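Local coordinates for cytoplasmic protein (Cryptococcus neoformans var. grubii serotype A, PDB 7LPQ), which probably hydrolyses steryl beta-glucosides as a family 5 glycoside hydrolase, and here holds a hydroxymethyl-pyrrolidine ligand in what is probably its active-site pocket, at residues M197-N202 with N584-D589. Sequence-based numbering, arbitrary orientation.
Sequences MIWGTN and NWNGED. With YAJ (~{N}-[(3~{R},5~{S})-5-(hydroxymethyl)-1-methyl-pyrrolidin-3-yl]-2-(3-oxidanylidene-4~{H}-1,4-benzoxazin-6-yl)ethanamide), chain E.
In the ligand pocket of this family 5 glycoside hydrolase, the loop before helix 206-221 brings W199 against W585, N586 and E588, all in the type I' turn W585-E588 that follows strand 567-570. The two tryptophans form an edge-to-face pair: the CZ3-CH2 edge of W585 meets one face of W199, six-membered rings 4.6 Å apart between centroids and planes at 66°. With CG wedged between its backbone N and carbonyl carbon (chi1 70°), W199 swings its indole toward the turn. The amide of N586 lies obliquely beside the root of that ring, ND2 3.4 Å from W199 CB, and its N-H serves G152 O; W585 NE1 is likewise taken by G153 O. Between the two backbones, two waters donate to N586 O and accept from M197 N and W199 N respectively. E588 reaches straight out to the ligand with its carboxylate, OE1 accepting from YAJ O23 and OE2 from YAJ N02, each at 2.6 Å. N02, a tertiary amine, can give its bond to OE2 only as the ammonium, so the ligand is probably protonated there; E271 also bonds the ligand. In one of its two conformers M197 crosses E588 and brings CE to 3.5 Å from E588 OE2. OE2 lies at the indole edge as well, where W199 NE1 gives it a weak, bent bond of 3.2 Å (132°).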
loop_
_atom_site.group_PDB
_atom_site.type_symbol
_atom_site.label_atom_id
_atom_site.label_comp_id
_atom_site.label_asym_id
_atom_site.label_seq_id
_atom_site.Cartn_x
_atom_site.Cartn_y
_atom_site.Cartn_z
ATOM N N MET A 197 -2.676 -15.673 2.470
ATOM C CA MET A 197 -1.746 -14.629 2.889
ATOM C C MET A 197 -0.374 -15.190 3.236
ATOM O O MET A 197 0.344 -14.638 4.073
ATOM C CB MET A 197 -2.314 -13.839 4.065
ATOM C CG MET A 197 -3.615 -13.087 3.743
ATOM S SD MET A 197 -3.463 -11.967 2.322
ATOM C CE MET A 197 -2.324 -10.758 3.001
ATOM N N ILE A 198 0.021 -16.282 2.583
ATOM C CA ILE A 198 1.374 -16.772 2.786
ATOM C C ILE A 198 2.394 -15.962 1.986
ATOM O O ILE A 198 3.580 -15.939 2.344
ATOM C CB ILE A 198 1.482 -18.259 2.415
ATOM C CG1 ILE A 198 2.797 -18.833 2.952
ATOM C CG2 ILE A 198 1.394 -18.447 0.901
ATOM C CD1 ILE A 198 2.833 -20.347 3.000
ATOM N N TRP A 199 1.965 -15.282 0.917
ATOM C CA TRP A 199 2.918 -14.582 0.061
ATOM C C TRP A 199 3.786 -13.607 0.850
ATOM O O TRP A 199 4.955 -13.388 0.503
ATOM C CB TRP A 199 2.173 -13.848 -1.055
ATOM C CG TRP A 199 1.378 -12.666 -0.601
ATOM C CD1 TRP A 199 0.045 -12.631 -0.347
ATOM C CD2 TRP A 199 1.868 -11.341 -0.355
ATOM N NE1 TRP A 199 -0.333 -11.367 0.046
ATOM C CE2 TRP A 199 0.771 -10.557 0.047
ATOM C CE3 TRP A 199 3.128 -10.739 -0.447
ATOM C CZ2 TRP A 199 0.892 -9.211 0.366
ATOM C CZ3 TRP A 199 3.245 -9.396 -0.129
ATOM C CH2 TRP A 199 2.133 -8.648 0.271
ATOM N N GLY A 200 3.233 -13.012 1.904
ATOM C CA GLY A 200 3.995 -12.061 2.691
ATOM C C GLY A 200 5.215 -12.666 3.346
ATOM O O GLY A 200 6.217 -11.977 3.544
ATOM N N THR A 201 5.162 -13.961 3.679
ATOM C CA THR A 201 6.320 -14.599 4.292
ATOM C C THR A 201 7.516 -14.661 3.350
ATOM O O THR A 201 8.624 -14.970 3.805
ATOM C CB THR A 201 5.978 -16.016 4.774
ATOM O OG1 THR A 201 5.697 -16.866 3.649
ATOM C CG2 THR A 201 4.786 -15.982 5.721
ATOM N N ASN A 202 7.334 -14.371 2.057
ATOM C CA ASN A 202 8.486 -14.330 1.157
ATOM C C ASN A 202 9.537 -13.343 1.645
ATOM O O ASN A 202 10.722 -13.505 1.347
ATOM C CB ASN A 202 8.039 -13.980 -0.266
ATOM C CG ASN A 202 7.621 -15.205 -1.063
ATOM O OD1 ASN A 202 8.312 -16.227 -1.054
ATOM N ND2 ASN A 202 6.482 -15.115 -1.751
ATOM N N ASN A 584 -6.832 -11.341 -8.498
ATOM C CA ASN A 584 -5.879 -11.949 -9.427
ATOM C C ASN A 584 -4.438 -11.763 -8.961
ATOM O O ASN A 584 -3.523 -11.626 -9.775
ATOM C CB ASN A 584 -6.068 -11.389 -10.840
ATOM C CG ASN A 584 -7.494 -11.572 -11.346
ATOM O OD1 ASN A 584 -7.956 -12.694 -11.535
ATOM N ND2 ASN A 584 -8.200 -10.463 -11.551
ATOM N N TRP A 585 -4.223 -11.775 -7.649
ATOM C CA TRP A 585 -2.884 -11.587 -7.093
ATOM C C TRP A 585 -2.808 -12.298 -5.739
ATOM O O TRP A 585 -3.315 -11.790 -4.734
ATOM C CB TRP A 585 -2.559 -10.105 -6.961
ATOM C CG TRP A 585 -1.140 -9.838 -6.597
ATOM C CD1 TRP A 585 -0.077 -9.813 -7.439
ATOM C CD2 TRP A 585 -0.628 -9.545 -5.291
ATOM N NE1 TRP A 585 1.076 -9.527 -6.742
ATOM C CE2 TRP A 585 0.761 -9.359 -5.419
ATOM C CE3 TRP A 585 -1.208 -9.425 -4.026
ATOM C CZ2 TRP A 585 1.577 -9.058 -4.333
ATOM C CZ3 TRP A 585 -0.395 -9.132 -2.948
ATOM C CH2 TRP A 585 0.980 -8.951 -3.109
ATOM N N ASN A 586 -2.156 -13.460 -5.732
ATOM C CA ASN A 586 -1.800 -14.180 -4.513
ATOM C C ASN A 586 -3.014 -14.500 -3.648
ATOM O O ASN A 586 -2.897 -14.654 -2.428
ATOM C CB ASN A 586 -0.755 -13.399 -3.711
ATOM C CG ASN A 586 0.604 -13.385 -4.390
ATOM O OD1 ASN A 586 0.899 -14.243 -5.220
ATOM N ND2 ASN A 586 1.437 -12.404 -4.043
ATOM N N GLY A 587 -4.184 -14.626 -4.270
ATOM C CA GLY A 587 -5.382 -14.952 -3.530
ATOM C C GLY A 587 -5.962 -13.823 -2.713
ATOM O O GLY A 587 -6.876 -14.064 -1.911
ATOM N N GLU A 588 -5.453 -12.602 -2.870
ATOM C CA GLU A 588 -6.031 -11.461 -2.176
ATOM C C GLU A 588 -7.316 -11.041 -2.872
ATOM O O GLU A 588 -7.431 -11.118 -4.096
ATOM C CB GLU A 588 -5.053 -10.296 -2.136
ATOM C CG GLU A 588 -4.061 -10.346 -1.002
ATOM C CD GLU A 588 -3.335 -9.023 -0.810
ATOM O OE1 GLU A 588 -3.672 -8.047 -1.519
ATOM O OE2 GLU A 588 -2.427 -8.958 0.053
ATOM N N ASP A 589 -8.295 -10.608 -2.079
ATOM C CA ASP A 589 -9.597 -10.176 -2.597
ATOM C C ASP A 589 -10.055 -9.004 -1.733
ATOM O O ASP A 589 -10.796 -9.186 -0.762
ATOM C CB ASP A 589 -10.602 -11.317 -2.586
ATOM C CG ASP A 589 -11.843 -11.005 -3.399
ATOM O OD1 ASP A 589 -12.024 -9.826 -3.776
ATOM O OD2 ASP A 589 -12.638 -11.930 -3.658
HETATM C C10 YAJ E . 0.462 -3.033 6.987
HETATM C C13 YAJ E . -0.223 -4.862 9.025
HETATM C C20 YAJ E . -0.451 -5.727 0.816
HETATM C C21 YAJ E . -1.858 -5.411 0.537
HETATM C C22 YAJ E . -2.211 -5.189 -0.923
HETATM C C01 YAJ E . -3.999 -6.204 1.278
HETATM C C03 YAJ E . -1.966 -6.689 2.443
HETATM C C04 YAJ E . -0.414 -6.371 2.233
HETATM C C06 YAJ E . 0.627 -5.802 4.477
HETATM C C08 YAJ E . 1.415 -4.903 5.450
HETATM C C09 YAJ E . 0.749 -4.394 6.763
HETATM C C11 YAJ E . -0.143 -2.589 8.185
HETATM C C12 YAJ E . -0.497 -3.483 9.227
HETATM C C14 YAJ E . 0.395 -5.281 7.807
HETATM C C16 YAJ E . -1.240 -5.389 11.229
HETATM C C18 YAJ E . -1.723 -4.019 11.309
HETATM N N02 YAJ E . -2.559 -6.602 1.109
HETATM N N05 YAJ E . 0.313 -5.526 3.195
HETATM N N15 YAJ E . -0.569 -5.780 10.089
HETATM O O07 YAJ E . 0.253 -6.905 4.905
HETATM O O17 YAJ E . -1.542 -6.207 12.110
HETATM O O19 YAJ E . -1.066 -3.050 10.383
HETATM O O23 YAJ E . -1.751 -6.273 -1.719
HETATM O O HOH W 1 -4.239 -15.486 -0.139
HETATM O O HOH W 2 -1.031 -15.830 -0.257
#